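Long-range contact in MmeI (Methylophilus methylotrophus, PDB 5HR4), which is a type IIL restriction-modification enzyme that probably transfers a methyl group from S-adenosyl-L-methionine to the exocyclic amino group of adenine in DNA: residues F369-Y374 with V424-T429. Sequence-based numbering, arbitrary orientation.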
ATOM      1  N   PHE A 369       0.587   4.742 -14.084  1.00 31.00           N
ATOM      2  CA  PHE A 369      -0.201   3.695 -14.739  1.00 27.83           C
ATOM      3  C   PHE A 369      -0.637   4.106 -16.140  1.00 31.55           C
ATOM      4  O   PHE A 369      -0.582   3.298 -17.077  1.00 29.61           O
ATOM      5  CB  PHE A 369      -1.440   3.350 -13.924  1.00 28.07           C
ATOM      6  CG  PHE A 369      -1.173   2.467 -12.777  1.00 26.62           C
ATOM      7  CD1 PHE A 369      -1.091   1.103 -12.945  1.00 29.12           C
ATOM      8  CD2 PHE A 369      -1.029   2.992 -11.513  1.00 30.36           C
ATOM      9  CE1 PHE A 369      -0.832   0.268 -11.864  1.00 30.44           C
ATOM     10  CE2 PHE A 369      -0.792   2.169 -10.435  1.00 30.30           C
ATOM     11  CZ  PHE A 369      -0.681   0.805 -10.612  1.00 27.73           C
ATOM     12  N   LEU A 370      -1.099   5.352 -16.306  1.00 29.05           N
ATOM     13  CA  LEU A 370      -1.491   5.789 -17.642  1.00 28.69           C
ATOM     14  C   LEU A 370      -0.287   5.964 -18.559  1.00 28.24           C
ATOM     15  O   LEU A 370      -0.400   5.732 -19.770  1.00 29.97           O
ATOM     16  CB  LEU A 370      -2.290   7.089 -17.570  1.00 23.82           C
ATOM     17  CG  LEU A 370      -3.544   6.908 -16.715  1.00 28.15           C
ATOM     18  CD1 LEU A 370      -4.280   8.220 -16.517  1.00 28.21           C
ATOM     19  CD2 LEU A 370      -4.450   5.853 -17.308  1.00 28.19           C
ATOM     20  N   VAL A 371       0.863   6.374 -18.015  1.00 26.68           N
ATOM     21  CA  VAL A 371       2.021   6.638 -18.862  1.00 25.62           C
ATOM     22  C   VAL A 371       2.634   5.326 -19.337  1.00 28.94           C
ATOM     23  O   VAL A 371       2.802   5.108 -20.542  1.00 29.86           O
ATOM     24  CB  VAL A 371       3.037   7.525 -18.119  1.00 28.00           C
ATOM     25  CG1 VAL A 371       4.395   7.474 -18.781  1.00 29.68           C
ATOM     26  CG2 VAL A 371       2.542   8.956 -18.073  1.00 25.04           C
ATOM     27  N   ILE A 372       2.932   4.412 -18.404  1.00 28.92           N
ATOM     28  CA  ILE A 372       3.433   3.092 -18.789  1.00 26.85           C
ATOM     29  C   ILE A 372       2.490   2.416 -19.777  1.00 29.84           C
ATOM     30  O   ILE A 372       2.942   1.813 -20.759  1.00 31.90           O
ATOM     31  CB  ILE A 372       3.658   2.198 -17.556  1.00 28.89           C
ATOM     32  CG1 ILE A 372       4.679   2.834 -16.638  1.00 32.96           C
ATOM     33  CG2 ILE A 372       4.194   0.827 -17.991  1.00 21.30           C
ATOM     34  CD1 ILE A 372       6.003   2.980 -17.347  1.00 37.43           C
ATOM     35  N   THR A 373       1.175   2.478 -19.532  1.00 24.65           N
ATOM     36  CA  THR A 373       0.243   1.798 -20.427  1.00 25.34           C
ATOM     37  C   THR A 373       0.317   2.388 -21.824  1.00 30.28           C
ATOM     38  O   THR A 373       0.435   1.663 -22.820  1.00 32.14           O
ATOM     39  CB  THR A 373      -1.193   1.883 -19.916  1.00 28.75           C
ATOM     40  OG1 THR A 373      -1.321   1.183 -18.670  1.00 26.78           O
ATOM     41  CG2 THR A 373      -2.135   1.275 -20.951  1.00 26.03           C
ATOM     42  N   TYR A 374       0.270   3.712 -21.915  1.00 29.80           N
ATOM     43  CA  TYR A 374       0.323   4.358 -23.219  1.00 29.81           C
ATOM     44  C   TYR A 374       1.636   4.060 -23.926  1.00 28.91           C
ATOM     45  O   TYR A 374       1.669   3.974 -25.157  1.00 33.18           O
ATOM     46  CB  TYR A 374       0.095   5.873 -23.053  1.00 26.85           C
ATOM     47  CG  TYR A 374       0.251   6.687 -24.309  1.00 24.69           C
ATOM     48  CD1 TYR A 374      -0.632   6.540 -25.373  1.00 31.01           C
ATOM     49  CD2 TYR A 374       1.276   7.620 -24.433  1.00 25.63           C
ATOM     50  CE1 TYR A 374      -0.485   7.274 -26.542  1.00 26.26           C
ATOM     51  CE2 TYR A 374       1.424   8.368 -25.587  1.00 25.63           C
ATOM     52  CZ  TYR A 374       0.540   8.181 -26.638  1.00 27.87           C
ATOM     53  OH  TYR A 374       0.680   8.916 -27.790  1.00 33.07           O
ATOM     54  N   VAL A 424       0.710  16.398 -18.364  1.00 31.84           N
ATOM     55  CA  VAL A 424       1.950  16.639 -19.105  1.00 29.01           C
ATOM     56  C   VAL A 424       2.736  15.352 -19.260  1.00 30.96           C
ATOM     57  O   VAL A 424       3.400  15.132 -20.283  1.00 32.52           O
ATOM     58  CB  VAL A 424       2.795  17.726 -18.428  1.00 30.16           C
ATOM     59  CG1 VAL A 424       4.201  17.710 -18.972  1.00 29.37           C
ATOM     60  CG2 VAL A 424       2.177  19.084 -18.675  1.00 38.03           C
ATOM     61  N   ALA A 425       2.660  14.468 -18.273  1.00 27.88           N
ATOM     62  CA  ALA A 425       3.349  13.192 -18.393  1.00 29.61           C
ATOM     63  C   ALA A 425       2.911  12.446 -19.651  1.00 31.34           C
ATOM     64  O   ALA A 425       3.739  11.850 -20.350  1.00 34.10           O
ATOM     65  CB  ALA A 425       3.107  12.347 -17.144  1.00 27.64           C
ATOM     66  N   LEU A 426       1.617  12.489 -19.968  1.00 30.22           N
ATOM     67  CA  LEU A 426       1.134  11.797 -21.152  1.00 28.68           C
ATOM     68  C   LEU A 426       1.625  12.462 -22.430  1.00 30.52           C
ATOM     69  O   LEU A 426       1.905  11.780 -23.414  1.00 35.02           O
ATOM     70  CB  LEU A 426      -0.391  11.712 -21.126  1.00 27.26           C
ATOM     71  CG  LEU A 426      -0.861  10.492 -20.337  1.00 25.20           C
ATOM     72  CD1 LEU A 426      -2.283  10.628 -19.906  1.00 19.79           C
ATOM     73  CD2 LEU A 426      -0.721   9.260 -21.214  1.00 26.52           C
ATOM     74  N   TRP A 427       1.751  13.785 -22.453  1.00 32.44           N
ATOM     75  CA  TRP A 427       2.220  14.412 -23.690  1.00 32.14           C
ATOM     76  C   TRP A 427       3.712  14.187 -23.914  1.00 34.19           C
ATOM     77  O   TRP A 427       4.142  13.960 -25.051  1.00 37.68           O
ATOM     78  CB  TRP A 427       1.922  15.899 -23.688  1.00 28.49           C
ATOM     79  CG  TRP A 427       0.514  16.254 -24.037  1.00 30.09           C
ATOM     80  CD1 TRP A 427      -0.208  15.842 -25.130  1.00 28.29           C
ATOM     81  CD2 TRP A 427      -0.332  17.147 -23.308  1.00 35.94           C
ATOM     82  NE1 TRP A 427      -1.462  16.413 -25.104  1.00 34.33           N
ATOM     83  CE2 TRP A 427      -1.556  17.222 -23.997  1.00 35.46           C
ATOM     84  CE3 TRP A 427      -0.169  17.891 -22.125  1.00 35.21           C
ATOM     85  CZ2 TRP A 427      -2.606  18.009 -23.546  1.00 34.82           C
ATOM     86  CZ3 TRP A 427      -1.203  18.660 -21.683  1.00 31.58           C
ATOM     87  CH2 TRP A 427      -2.412  18.713 -22.385  1.00 36.49           C
ATOM     88  N   LEU A 428       4.522  14.268 -22.852  1.00 32.23           N
ATOM     89  CA  LEU A 428       5.948  13.980 -22.992  1.00 32.77           C
ATOM     90  C   LEU A 428       6.174  12.538 -23.441  1.00 34.12           C
ATOM     91  O   LEU A 428       7.009  12.273 -24.319  1.00 29.11           O
ATOM     92  CB  LEU A 428       6.683  14.244 -21.674  1.00 30.80           C
ATOM     93  CG  LEU A 428       6.456  15.571 -20.933  1.00 31.69           C
ATOM     94  CD1 LEU A 428       7.329  15.657 -19.669  1.00 26.95           C
ATOM     95  CD2 LEU A 428       6.654  16.785 -21.849  1.00 26.00           C
ATOM     96  N   THR A 429       5.429  11.593 -22.868  1.00 31.52           N
ATOM     97  CA  THR A 429       5.545  10.220 -23.339  1.00 33.90           C
ATOM     98  C   THR A 429       5.124  10.117 -24.799  1.00 35.79           C
ATOM     99  O   THR A 429       5.796   9.455 -25.601  1.00 36.34           O
ATOM    100  CB  THR A 429       4.727   9.267 -22.467  1.00 32.62           C
ATOM    101  OG1 THR A 429       4.879   9.622 -21.083  1.00 36.00           O
ATOM    102  CG2 THR A 429       5.243   7.864 -22.655  1.00 25.24           C
TER
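Helices 368-388 and 416-440 of the Rossmann-like methyltransferase domain run side by side in nearly the same direction, and their packing illustrates how a threonine can serve an apolar interface. At the segments their axes cross at -18° and approach to 9.3 Å.

Apolar pairs carry much of the junction. V371 straddles the neighbouring turn: CG2, beside its own backbone N, meets A425 CB at 3.6 Å. L426 crosses Y374 obliquely, its CD2 lying 3.9 Å from Y374 CB.

Two methyls lie against oxygens instead: V371 CG1, anti to its backbone N, faces T429 OG1, and L426 CD2 sits 3.8 Å from L370 O.

The aromatic ring of Y374, with CG anti to the backbone N (chi1 175°), extends past T429, whose carbonyl carbon lies at the ring edge. Y374 OH is hydrogen-bonded to D430 OD1 and to R378 NH1.

Within 424-429, T429 OG1 donates to A425 O at 2.6 Å, from above the carbonyl plane, and T429 N uses the same oxygen. A valine here would remove the hydroxyl and would probably lose its bond to A425 O.

The buried hydroxyl is thus satisfied by its own helix; van der Waals contacts join the two segments, while the bond from Y374 to D430, just beyond them, adds a polar link between the helices.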